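Local coordinates for protein nigritoxine (Vibrio nigripulchritudo, PDB 5M41) that acts as a bacterial toxin against crustaceans and insects and is built on a new fold, at residues 23-28 with 242-247; 248-253 with 367-372; 311-316 with 343-348; 324-329 with 372-377; 355-360 with 422-427. All coordinates share one frame; numbering follows the deposited sequence.

Contact 1 (23-28 with 242-247); sequences SAVANR and DELRAI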
# COMPACT_ATOMS: atom_id res chain seq x y z
N SER A 23 -1.68 11.14 -25.78
CA SER A 23 -2.96 11.45 -25.17
C SER A 23 -2.84 11.84 -23.69
O SER A 23 -3.59 12.68 -23.22
CB SER A 23 -3.97 10.31 -25.38
OG SER A 23 -3.55 9.14 -24.73
N ALA A 24 -1.89 11.27 -22.96
CA ALA A 24 -1.69 11.63 -21.55
C ALA A 24 -1.22 13.08 -21.42
O ALA A 24 -1.66 13.80 -20.53
CB ALA A 24 -0.67 10.70 -20.90
N VAL A 25 -0.31 13.50 -22.29
CA VAL A 25 0.13 14.90 -22.32
C VAL A 25 -1.04 15.82 -22.73
O VAL A 25 -1.40 16.76 -22.00
CB VAL A 25 1.33 15.06 -23.28
CG1 VAL A 25 1.77 16.51 -23.35
CG2 VAL A 25 2.49 14.17 -22.82
N ALA A 26 -1.65 15.50 -23.87
CA ALA A 26 -2.74 16.29 -24.41
C ALA A 26 -3.92 16.40 -23.43
O ALA A 26 -4.48 17.47 -23.31
CB ALA A 26 -3.21 15.69 -25.72
N ASN A 27 -4.29 15.29 -22.75
CA ASN A 27 -5.33 15.33 -21.71
C ASN A 27 -5.04 16.29 -20.56
O ASN A 27 -5.94 17.02 -20.14
CB ASN A 27 -5.63 13.94 -21.14
CG ASN A 27 -6.32 13.03 -22.14
OD1 ASN A 27 -6.89 13.49 -23.13
ND2 ASN A 27 -6.23 11.72 -21.90
N ARG A 28 -3.81 16.30 -20.06
CA ARG A 28 -3.48 17.27 -19.02
C ARG A 28 -3.79 18.69 -19.51
O ARG A 28 -4.35 19.50 -18.75
CB ARG A 28 -2.02 17.22 -18.55
CG ARG A 28 -1.58 15.99 -17.78
CD ARG A 28 -2.46 15.58 -16.60
NE ARG A 28 -2.85 16.60 -15.61
CZ ARG A 28 -2.32 16.75 -14.40
NH1 ARG A 28 -1.25 16.04 -14.03
NH2 ARG A 28 -2.81 17.66 -13.55
N ASP A 242 11.96 13.94 -22.04
CA ASP A 242 11.87 13.02 -20.90
C ASP A 242 10.72 13.37 -19.98
O ASP A 242 10.08 12.48 -19.47
CB ASP A 242 13.19 12.99 -20.12
CG ASP A 242 14.28 12.20 -20.86
OD1 ASP A 242 13.94 11.35 -21.70
OD2 ASP A 242 15.46 12.45 -20.61
N GLU A 243 10.47 14.66 -19.78
CA GLU A 243 9.29 15.09 -18.99
C GLU A 243 8.00 14.59 -19.61
O GLU A 243 7.11 14.13 -18.90
CB GLU A 243 9.26 16.60 -18.81
CG GLU A 243 10.25 17.12 -17.79
CD GLU A 243 10.10 16.45 -16.43
OE1 GLU A 243 8.95 16.27 -15.92
OE2 GLU A 243 11.15 16.09 -15.86
N LEU A 244 7.89 14.62 -20.95
CA LEU A 244 6.69 14.07 -21.60
C LEU A 244 6.65 12.56 -21.48
O LEU A 244 5.57 11.97 -21.27
CB LEU A 244 6.56 14.48 -23.07
CG LEU A 244 6.42 15.97 -23.41
CD1 LEU A 244 5.92 16.11 -24.84
CD2 LEU A 244 5.45 16.72 -22.51
N ARG A 245 7.81 11.92 -21.60
CA ARG A 245 7.87 10.48 -21.44
C ARG A 245 7.43 10.06 -20.03
O ARG A 245 6.81 9.01 -19.86
CB ARG A 245 9.28 9.95 -21.74
CG ARG A 245 9.64 10.02 -23.22
CD ARG A 245 11.08 9.60 -23.45
NE ARG A 245 11.33 8.24 -22.97
CZ ARG A 245 11.16 7.14 -23.68
NH1 ARG A 245 10.73 7.21 -24.94
NH2 ARG A 245 11.43 5.97 -23.13
N ALA A 246 7.73 10.89 -19.04
CA ALA A 246 7.48 10.57 -17.62
C ALA A 246 6.21 11.24 -17.05
O ALA A 246 6.03 11.30 -15.84
CB ALA A 246 8.71 10.95 -16.78
N ILE A 247 5.35 11.75 -17.93
CA ILE A 247 4.12 12.47 -17.53
C ILE A 247 3.21 11.69 -16.55
O ILE A 247 2.58 12.29 -15.70
CB ILE A 247 3.31 12.98 -18.77
CG1 ILE A 247 2.12 13.84 -18.36
CG2 ILE A 247 2.72 11.85 -19.59
CD1 ILE A 247 2.49 15.21 -17.85
O HOH W 1 0.21 13.80 -15.44
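Ile247, just past the end of helix 240-245, makes the most widespread contact here, touching Ala24, Val25 and Arg28 of helix 22-30. Its CB points toward that helix. From it CG2 takes the crowded position between the backbone N and the carbonyl carbon and meets two residues: Ile247 CG2 lies 3.8 Å from Ala24 CB and 4.0 Å from Val25 CG2. The other branch, CG1, stands anti to the backbone N (chi1 -175°), and the bend at chi2 brings Ile247 CD1 to 4.1 Å from the aliphatic Arg28 CG. Three residues earlier, Leu244 CD2 meets the other methyl of Val25, CG1, at 3.8 Å, the two side chains crossing at about a right angle. No direct hydrogen bond joins the segments. Instead a water bridges them: it accepts in the guanidinium plane from Arg28 NH1 at 3.0 Å and donates to Ile247 O at 2.8 Å. The Arg28 chain, folded at chi2 and chi3, also gives NH2 to a salt bridge with Asp259, which should help fix its charged end. Helix 195-203 packs against Val25 and Ala26, helix 253-264 against Leu244 and Ile247, and strand 354-357 runs beside Arg28.

Contact 2 (248-253 with 367-372); sequences QSPFSH and VDIVGS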
# COMPACT_ATOMS: atom_id res chain seq x y z
N GLN A 248 3.14 10.37 -16.68
CA GLN A 248 2.35 9.57 -15.74
C GLN A 248 3.23 8.84 -14.71
O GLN A 248 2.79 7.88 -14.09
CB GLN A 248 1.46 8.59 -16.52
CG GLN A 248 0.42 9.31 -17.37
CD GLN A 248 -0.60 8.37 -18.00
OE1 GLN A 248 -0.23 7.38 -18.59
NE2 GLN A 248 -1.88 8.71 -17.90
N SER A 249 4.47 9.28 -14.53
CA SER A 249 5.36 8.60 -13.58
C SER A 249 5.08 9.10 -12.15
O SER A 249 4.48 10.17 -11.97
CB SER A 249 6.84 8.79 -13.96
OG SER A 249 7.24 10.11 -13.67
N PRO A 250 5.49 8.32 -11.14
CA PRO A 250 5.11 8.67 -9.76
C PRO A 250 5.57 10.07 -9.29
O PRO A 250 4.82 10.72 -8.54
CB PRO A 250 5.77 7.57 -8.94
CG PRO A 250 5.75 6.39 -9.87
CD PRO A 250 6.07 6.96 -11.22
N PHE A 251 6.78 10.52 -9.70
CA PHE A 251 7.29 11.82 -9.21
C PHE A 251 7.39 12.83 -10.36
O PHE A 251 8.13 13.76 -10.26
CB PHE A 251 8.64 11.67 -8.44
CG PHE A 251 8.67 10.49 -7.46
CD1 PHE A 251 7.94 10.54 -6.26
CD2 PHE A 251 9.37 9.33 -7.76
CE1 PHE A 251 7.94 9.46 -5.36
CE2 PHE A 251 9.38 8.25 -6.87
CZ PHE A 251 8.67 8.33 -5.67
N SER A 252 6.65 12.62 -11.44
CA SER A 252 6.71 13.53 -12.60
C SER A 252 6.69 15.01 -12.21
O SER A 252 5.77 15.47 -11.53
CB SER A 252 5.51 13.27 -13.50
OG SER A 252 5.39 14.30 -14.46
N HIS A 253 7.69 15.76 -12.66
CA HIS A 253 7.77 17.18 -12.32
C HIS A 253 6.76 17.97 -13.11
O HIS A 253 6.11 18.89 -12.60
CB HIS A 253 9.21 17.69 -12.50
CG HIS A 253 10.18 17.09 -11.50
ND1 HIS A 253 10.47 17.69 -10.31
CD2 HIS A 253 10.86 15.87 -11.50
CE1 HIS A 253 11.32 16.90 -9.61
NE2 HIS A 253 11.57 15.80 -10.34
N VAL A 367 2.32 -0.20 0.29
CA VAL A 367 2.31 0.89 -0.68
C VAL A 367 2.09 0.38 -2.09
O VAL A 367 2.43 -0.76 -2.41
CB VAL A 367 3.61 1.75 -0.65
CG1 VAL A 367 3.90 2.20 0.78
CG2 VAL A 367 4.79 0.97 -1.20
N ASP A 368 1.49 1.22 -2.92
CA ASP A 368 1.40 0.95 -4.34
C ASP A 368 2.20 2.03 -5.09
O ASP A 368 2.07 3.21 -4.81
CB ASP A 368 -0.04 1.03 -4.81
CG ASP A 368 -0.97 0.07 -4.07
OD1 ASP A 368 -0.61 -1.12 -3.83
OD2 ASP A 368 -2.10 0.51 -3.74
N ILE A 369 3.00 1.59 -6.05
CA ILE A 369 3.75 2.50 -6.92
C ILE A 369 3.04 2.50 -8.27
O ILE A 369 2.94 1.45 -8.92
CB ILE A 369 5.23 2.05 -7.04
CG1 ILE A 369 5.87 1.96 -5.63
CG2 ILE A 369 6.00 3.00 -7.96
CD1 ILE A 369 7.18 1.18 -5.54
N VAL A 370 2.49 3.65 -8.64
CA VAL A 370 1.61 3.75 -9.84
C VAL A 370 2.22 4.65 -10.92
O VAL A 370 2.60 5.78 -10.65
CB VAL A 370 0.21 4.26 -9.45
CG1 VAL A 370 -0.68 4.49 -10.69
CG2 VAL A 370 -0.47 3.29 -8.48
N GLY A 371 2.34 4.14 -12.13
CA GLY A 371 2.79 4.90 -13.29
C GLY A 371 2.80 3.96 -14.47
O GLY A 371 2.35 2.82 -14.35
N SER A 372 3.32 4.38 -15.62
CA SER A 372 3.39 3.45 -16.73
C SER A 372 4.43 2.38 -16.40
O SER A 372 5.35 2.64 -15.63
CB SER A 372 3.72 4.17 -18.05
OG SER A 372 5.12 4.31 -18.19
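A type I beta turn from Ser249 to Ser252, in the connection between helices 240-245 and 253-264, meets strand 366-370 where the chain turns a corner at Gly371. The turn is closed by a weak bond from Ser252 N to Ser249 O, and no hydrogen bond crosses the contact. Backbone approach is nevertheless close: Ser249 CA and Gly371 CA are 4.5 Å apart, and Gly371 CA sits 3.1 Å from Gln248 O in a CA-H...O contact with an angle of 125° at the hydrogen. Gly371, having no CB, lets the two backbones come this close. Pro250 supplies the side-chain part. Its CG atom lies 3.3 Å from Val370 O and, crossing obliquely, 3.9 Å from Ile369 CG2, the branch that stands anti to its own backbone N. The same proline turns CB over the centre of the Phe251 ring, 4.1 Å above its plane. Ser252 and Ser372 each occupy an N-cap position, Ser252 OG accepting from Ala255 N. Strand 366-370 runs between strands 328-336 and 359-363; Ile360 of the latter touches Pro250 and Phe251, while helix 386-396 packs on Phe251 and Ile369.

Contact 3 (311-316 with 343-348); sequences AGLTAD and AKLSKV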
# COMPACT_ATOMS: atom_id res chain seq x y z
N ALA A 311 11.55 -4.99 -9.04
CA ALA A 311 12.01 -4.51 -10.35
C ALA A 311 12.00 -5.68 -11.32
O ALA A 311 11.61 -5.53 -12.49
CB ALA A 311 13.41 -3.92 -10.25
N GLY A 312 12.41 -6.85 -10.81
CA GLY A 312 12.40 -8.10 -11.58
C GLY A 312 11.00 -8.46 -12.06
O GLY A 312 10.80 -8.81 -13.23
N LEU A 313 10.03 -8.36 -11.16
CA LEU A 313 8.64 -8.66 -11.51
C LEU A 313 8.13 -7.73 -12.60
O LEU A 313 7.44 -8.17 -13.53
CB LEU A 313 7.75 -8.55 -10.27
CG LEU A 313 6.27 -8.96 -10.39
CD1 LEU A 313 6.13 -10.48 -10.47
CD2 LEU A 313 5.53 -8.42 -9.17
N THR A 314 8.45 -6.44 -12.50
CA THR A 314 8.00 -5.48 -13.51
C THR A 314 8.65 -5.76 -14.87
O THR A 314 7.99 -5.69 -15.93
CB THR A 314 8.25 -4.02 -13.07
OG1 THR A 314 7.80 -3.84 -11.72
CG2 THR A 314 7.51 -3.06 -13.97
N ALA A 315 9.95 -6.08 -14.85
CA ALA A 315 10.71 -6.36 -16.08
C ALA A 315 10.12 -7.58 -16.78
O ALA A 315 9.88 -7.54 -17.98
CB ALA A 315 12.19 -6.56 -15.77
N ASP A 316 9.82 -8.64 -16.02
CA ASP A 316 9.27 -9.86 -16.64
C ASP A 316 7.92 -9.62 -17.30
O ASP A 316 7.65 -10.18 -18.36
CB ASP A 316 9.17 -11.01 -15.64
CG ASP A 316 10.51 -11.42 -15.06
OD1 ASP A 316 11.57 -11.00 -15.59
OD2 ASP A 316 10.50 -12.16 -14.05
N ALA A 343 4.89 -8.79 -3.66
CA ALA A 343 4.84 -7.87 -4.78
C ALA A 343 3.86 -8.44 -5.78
O ALA A 343 3.87 -9.65 -6.05
CB ALA A 343 6.21 -7.71 -5.43
N LYS A 344 3.01 -7.57 -6.32
CA LYS A 344 2.00 -7.96 -7.27
C LYS A 344 1.66 -6.76 -8.14
O LYS A 344 1.45 -5.66 -7.62
CB LYS A 344 0.74 -8.42 -6.52
CG LYS A 344 -0.28 -9.14 -7.38
CD LYS A 344 -1.19 -10.06 -6.55
CE LYS A 344 -2.09 -10.92 -7.45
NZ LYS A 344 -2.41 -12.25 -6.79
N LEU A 345 1.58 -6.98 -9.46
CA LEU A 345 1.25 -5.94 -10.43
C LEU A 345 -0.22 -6.02 -10.75
O LEU A 345 -0.78 -7.13 -10.81
CB LEU A 345 2.00 -6.17 -11.75
CG LEU A 345 3.52 -6.16 -11.66
CD1 LEU A 345 4.11 -6.64 -12.97
CD2 LEU A 345 4.01 -4.76 -11.31
N SER A 346 -0.83 -4.85 -10.96
CA SER A 346 -2.19 -4.76 -11.46
C SER A 346 -2.16 -3.79 -12.61
O SER A 346 -1.40 -2.83 -12.60
CB SER A 346 -3.14 -4.22 -10.40
OG SER A 346 -3.27 -5.08 -9.28
N LYS A 347 -2.99 -4.04 -13.60
CA LYS A 347 -3.18 -3.13 -14.70
C LYS A 347 -4.44 -2.33 -14.35
O LYS A 347 -5.34 -2.84 -13.68
CB LYS A 347 -3.38 -3.91 -15.99
CG LYS A 347 -3.03 -3.12 -17.24
CD LYS A 347 -3.48 -3.82 -18.53
CE LYS A 347 -2.89 -5.22 -18.67
NZ LYS A 347 -3.25 -5.81 -19.99
N VAL A 348 -4.48 -1.08 -14.80
CA VAL A 348 -5.61 -0.21 -14.50
C VAL A 348 -6.82 -0.69 -15.29
O VAL A 348 -6.67 -1.13 -16.43
CB VAL A 348 -5.28 1.30 -14.75
CG1 VAL A 348 -5.12 1.62 -16.23
CG2 VAL A 348 -6.32 2.19 -14.11
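Leu313 and Leu345 reach toward each other tip to tip, and their torsions explain how the axes of segments 311-316 and 343-348, 8.9 Å apart at closest approach, are bridged. On the helix, Leu313 has CG anti to the backbone N (chi1 -174°), which extends the side chain toward the strand; chi2 near 73° then places CD2 against both Ala343 and Leu345. There Leu313 CD2 lies 3.9 Å from Ala343 CB and equally far from Leu345 CG, with Ala343 O nearer still, at 3.7 Å. Leu345 adopts a different shape, its CG anti to the carbonyl carbon and beside the backbone N. Its two methyl groups consequently divide their contacts: Leu345 CD1 rests 3.7 Å from the backbone Leu313 O, whereas Leu345 CD2 comes 3.9 Å from Thr314 OG1.

This is helix-on-sheet packing: helix 302-319 packs on one face of an antiparallel sheet, running roughly along strand 340-348, and the two short segments cross at -36°. Ala343 and Leu345 alternate with Lys344, whose CB points away from the helix and whose NZ is hydrogen-bonded to Gln292 OE1.

Thr314 crosses Leu345 at about a right angle. Its OG1, anti to the carbonyl carbon, is hydrogen-bonded to Ala310 O within the helix, while CG2 stands anti to the backbone N; Leu376 and Ile377 of helix 373-382 also pack on this threonine.

Contact 4 (324-329 with 372-377); sequences DPLDVI and SSRDLI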
# COMPACT_ATOMS: atom_id res chain seq x y z
N ASP A 324 2.10 -3.59 -21.59
CA ASP A 324 2.76 -2.69 -22.57
C ASP A 324 3.47 -1.52 -21.90
O ASP A 324 3.02 -1.05 -20.86
CB ASP A 324 1.73 -2.16 -23.57
CG ASP A 324 1.23 -3.24 -24.51
OD1 ASP A 324 1.82 -4.35 -24.55
OD2 ASP A 324 0.24 -2.98 -25.22
N PRO A 325 4.60 -1.05 -22.47
CA PRO A 325 5.38 0.03 -21.87
C PRO A 325 4.56 1.21 -21.36
O PRO A 325 4.86 1.73 -20.29
CB PRO A 325 6.28 0.48 -23.01
CG PRO A 325 6.54 -0.78 -23.78
CD PRO A 325 5.32 -1.65 -23.61
N LEU A 326 3.52 1.60 -22.10
CA LEU A 326 2.73 2.79 -21.74
C LEU A 326 1.48 2.53 -20.88
O LEU A 326 0.84 3.48 -20.45
CB LEU A 326 2.35 3.58 -23.00
CG LEU A 326 3.50 4.14 -23.85
CD1 LEU A 326 2.98 4.74 -25.16
CD2 LEU A 326 4.31 5.17 -23.08
N ASP A 327 1.16 1.26 -20.63
CA ASP A 327 0.07 0.88 -19.73
C ASP A 327 0.35 1.36 -18.32
O ASP A 327 1.48 1.18 -17.81
CB ASP A 327 -0.04 -0.66 -19.64
CG ASP A 327 -0.69 -1.28 -20.86
OD1 ASP A 327 -1.45 -0.58 -21.55
OD2 ASP A 327 -0.46 -2.49 -21.10
N VAL A 328 -0.68 1.90 -17.67
CA VAL A 328 -0.56 2.30 -16.28
C VAL A 328 -0.75 1.07 -15.39
O VAL A 328 -1.70 0.30 -15.55
CB VAL A 328 -1.57 3.41 -15.91
CG1 VAL A 328 -1.58 3.66 -14.41
CG2 VAL A 328 -1.21 4.72 -16.64
N ILE A 329 0.18 0.87 -14.48
CA ILE A 329 0.15 -0.28 -13.61
C ILE A 329 0.30 0.17 -12.16
O ILE A 329 0.81 1.27 -11.88
CB ILE A 329 1.23 -1.34 -13.99
CG1 ILE A 329 2.64 -0.78 -13.89
CG2 ILE A 329 1.00 -1.89 -15.40
CD1 ILE A 329 3.70 -1.87 -13.85
N SER A 372 3.32 4.38 -15.62
CA SER A 372 3.39 3.45 -16.73
C SER A 372 4.43 2.38 -16.40
O SER A 372 5.35 2.64 -15.63
CB SER A 372 3.72 4.17 -18.05
OG SER A 372 5.12 4.31 -18.19
N SER A 373 4.29 1.18 -16.98
CA SER A 373 5.27 0.14 -16.70
C SER A 373 6.70 0.60 -17.02
O SER A 373 7.63 0.35 -16.24
CB SER A 373 4.94 -1.19 -17.38
OG SER A 373 4.77 -1.02 -18.75
N ARG A 374 6.86 1.33 -18.13
CA ARG A 374 8.16 1.87 -18.47
C ARG A 374 8.68 2.84 -17.40
O ARG A 374 9.87 2.83 -17.11
CB ARG A 374 8.15 2.54 -19.84
CG ARG A 374 9.45 3.27 -20.14
CD ARG A 374 9.35 4.17 -21.37
NE ARG A 374 8.45 5.31 -21.18
CZ ARG A 374 7.88 5.97 -22.20
NH1 ARG A 374 8.11 5.57 -23.43
NH2 ARG A 374 7.07 6.99 -21.98
N ASP A 375 7.80 3.67 -16.84
CA ASP A 375 8.18 4.59 -15.75
C ASP A 375 8.69 3.83 -14.54
O ASP A 375 9.64 4.26 -13.89
CB ASP A 375 7.00 5.45 -15.29
CG ASP A 375 6.45 6.35 -16.39
OD1 ASP A 375 7.21 6.77 -17.28
OD2 ASP A 375 5.24 6.68 -16.33
N LEU A 376 8.05 2.70 -14.21
CA LEU A 376 8.50 1.90 -13.09
C LEU A 376 9.90 1.30 -13.33
O LEU A 376 10.74 1.32 -12.42
CB LEU A 376 7.46 0.85 -12.70
CG LEU A 376 6.46 1.39 -11.66
CD1 LEU A 376 5.80 2.71 -12.05
CD2 LEU A 376 5.44 0.36 -11.24
N ILE A 377 10.15 0.78 -14.54
CA ILE A 377 11.49 0.23 -14.87
C ILE A 377 12.52 1.35 -14.72
O ILE A 377 13.52 1.20 -14.02
CB ILE A 377 11.55 -0.35 -16.31
CG1 ILE A 377 10.66 -1.59 -16.44
CG2 ILE A 377 12.98 -0.69 -16.73
CD1 ILE A 377 10.91 -2.67 -15.41
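Three carbonyls of the Asp324-Asp327 type I turn receive donors from the start of helix 373-382. Ser373 OG donates to Asp324 O at 2.7 Å from above the carbonyl plane; that oxygen also takes Asp327 N within the turn and so is gripped twice. Pro325 O accepts Arg374 N at 3.0 Å, in plane on a lone pair and nearly straight at 165°. Asp327 O takes Ser373 N at 2.9 Å, almost along its C=O axis but with a more bent N-H angle of 144°. Thus the turn satisfies two N-H groups of the helix's first turn. A third is met internally by a capping box: Asp375 N donates to Ser372 OG at 3.1 Å, and Ser372 N returns a bond to Asp375 OD2, approaching above the carboxylate plane. Within the turn, Asp324 N is bonded to Asp327 OD2. Leu326 and Arg374 lie side by side, pointing the same way, with Leu326 CD2 over one guanidinium face, 3.5 Å from Arg374 NH2; Arg374 NH1 and NH2 bond to Gly19 O and Arg245 O. On the apolar side, Ile329 CD1 touches Leu376 CD2 at 3.8 Å. Val328 and Ser372 form an antiparallel non-hydrogen-bonded pair, their side chains diverging, where strand 328-336 begins beside the helix start, Ile329 also touching Leu345 of strand 340-348 and Thr314 of helix 302-319.

Contact 5 (355-360 with 422-427); sequences VVRGGI and LPTRPT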
# COMPACT_ATOMS: atom_id res chain seq x y z
N VAL A 355 -6.58 8.02 -16.48
CA VAL A 355 -5.55 8.20 -15.47
C VAL A 355 -4.93 9.58 -15.70
O VAL A 355 -4.47 9.88 -16.82
CB VAL A 355 -4.47 7.10 -15.53
CG1 VAL A 355 -3.31 7.43 -14.57
CG2 VAL A 355 -5.08 5.74 -15.14
N VAL A 356 -4.94 10.40 -14.66
CA VAL A 356 -4.40 11.77 -14.75
C VAL A 356 -2.89 11.77 -14.47
O VAL A 356 -2.12 12.25 -15.28
CB VAL A 356 -5.18 12.76 -13.84
CG1 VAL A 356 -4.57 14.15 -13.88
CG2 VAL A 356 -6.63 12.87 -14.32
N ARG A 357 -2.48 11.15 -13.37
CA ARG A 357 -1.08 11.15 -12.99
C ARG A 357 -0.77 9.88 -12.20
O ARG A 357 -1.66 9.35 -11.51
CB ARG A 357 -0.74 12.41 -12.16
CG ARG A 357 -1.57 12.57 -10.87
CD ARG A 357 -0.88 13.47 -9.83
NE ARG A 357 0.38 12.83 -9.45
CZ ARG A 357 1.57 13.40 -9.39
NH1 ARG A 357 1.74 14.71 -9.62
NH2 ARG A 357 2.61 12.65 -9.05
N GLY A 358 0.47 9.41 -12.28
CA GLY A 358 0.92 8.36 -11.38
C GLY A 358 1.21 8.89 -9.98
O GLY A 358 0.96 10.05 -9.69
N GLY A 359 1.72 8.03 -9.10
CA GLY A 359 2.04 8.44 -7.75
C GLY A 359 2.26 7.28 -6.81
O GLY A 359 2.55 6.14 -7.23
N ILE A 360 2.16 7.58 -5.52
CA ILE A 360 2.34 6.58 -4.46
C ILE A 360 1.06 6.56 -3.67
O ILE A 360 0.57 7.62 -3.27
CB ILE A 360 3.54 6.93 -3.54
CG1 ILE A 360 4.83 7.18 -4.36
CG2 ILE A 360 3.78 5.83 -2.50
CD1 ILE A 360 5.33 5.99 -5.17
N LEU A 422 3.97 13.75 2.46
CA LEU A 422 3.79 12.41 1.92
C LEU A 422 3.84 12.51 0.39
O LEU A 422 3.41 13.53 -0.17
CB LEU A 422 2.47 11.82 2.42
CG LEU A 422 2.48 11.41 3.90
CD1 LEU A 422 1.08 11.04 4.39
CD2 LEU A 422 3.45 10.26 4.17
N PRO A 423 4.38 11.48 -0.30
CA PRO A 423 4.38 11.52 -1.75
C PRO A 423 2.98 11.74 -2.34
O PRO A 423 1.98 11.30 -1.78
CB PRO A 423 4.97 10.16 -2.16
CG PRO A 423 4.89 9.30 -0.93
CD PRO A 423 4.98 10.23 0.23
N THR A 424 2.91 12.47 -3.45
CA THR A 424 1.63 12.72 -4.14
C THR A 424 1.00 11.40 -4.66
O THR A 424 1.70 10.55 -5.26
CB THR A 424 1.88 13.72 -5.28
OG1 THR A 424 2.45 14.88 -4.70
CG2 THR A 424 0.59 14.14 -6.01
N ARG A 425 -0.29 11.25 -4.42
CA ARG A 425 -1.08 10.08 -4.82
C ARG A 425 -1.44 10.12 -6.31
O ARG A 425 -1.54 11.20 -6.88
CB ARG A 425 -2.38 10.07 -4.01
CG ARG A 425 -2.15 9.82 -2.52
CD ARG A 425 -3.36 10.25 -1.70
NE ARG A 425 -4.40 9.23 -1.75
CZ ARG A 425 -5.64 9.37 -1.26
NH1 ARG A 425 -6.00 10.52 -0.68
NH2 ARG A 425 -6.51 8.37 -1.35
N PRO A 426 -1.60 8.95 -6.94
CA PRO A 426 -2.07 8.93 -8.32
C PRO A 426 -3.52 9.38 -8.37
O PRO A 426 -4.23 9.24 -7.37
CB PRO A 426 -1.97 7.44 -8.70
CG PRO A 426 -2.19 6.73 -7.37
CD PRO A 426 -1.35 7.58 -6.43
N THR A 427 -3.95 9.95 -9.49
CA THR A 427 -5.31 10.43 -9.61
C THR A 427 -5.94 9.97 -10.94
O THR A 427 -5.24 9.63 -11.89
CB THR A 427 -5.44 11.98 -9.53
OG1 THR A 427 -4.88 12.57 -10.70
CG2 THR A 427 -4.82 12.61 -8.27
O HOH W 2 1.17 8.84 -0.85
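A classic beta bulge marks this antiparallel junction: Val356 and Arg357 both face Thr427. Among the hydrogen bonds, Val356 N reaches Thr427 O at 2.9 Å from above the carbonyl plane, and Arg357 N makes a long, weak bond to the same oxygen. Thr427 N answers to Arg357 O at 3.1 Å, on a lone pair. Further along, Ile360 N donates to Thr424 O at 3.0 Å, again in the carbonyl plane and with an N-H angle of 164°. A water donates to both Ile360 O and Pro423 O, linking strand 359-363 to the loop before strand 427-429.

CA-H...O contacts add to these bonds: Arg425 CA lies 3.3 Å from Ile360 O, and Pro426 CA faces Gly358 O. Gly359, without a CB, passes Thr424 O at 3.3 Å from its CA.

Apolar contact is made by Ile360 CG1 and Pro423 CB, 3.7 Å apart, as the two side chains cross obliquely.

Arg357 combines charge and packing. Its CG starts in the crowded position (chi1 59°) and lies 3.3 Å from Thr427 OG1; the chain then bends at chi3, and NE donates to its neighbour Gly358 O, nearly along the C=O axis. NH1 forms a salt bridge with Asp259. The Thr424 CG2 methyl sits over the centre of the Arg357 guanidinium, 3.6 Å above its plane.

How the contacts relate
Contacts 2 to 5 all reach one branched antiparallel sheet; contact 1 lies beside it, its centre about 12 Å from that of contact 2. Contacts 2 and 5 have centres about 6 Å apart and meet through neighbouring strands 359-363 and 366-370, where Val370 N and Gly359 O pair. Contacts 2 and 4 share Ser372, the point at which strand 366-370 passes into helix 373-382. The centres of contacts 3 and 4 are about 9 Å apart, on neighbouring strands 340-348 and 328-336, and their segments alternate along the chain. Contact 1 closes before the others open, yet Arg245 O probably bonds to Arg374 NH2 of contact 4. The arrangement joins helix 22-30, through residues 242-253 and strand 354-357, to the region of the branched sheet.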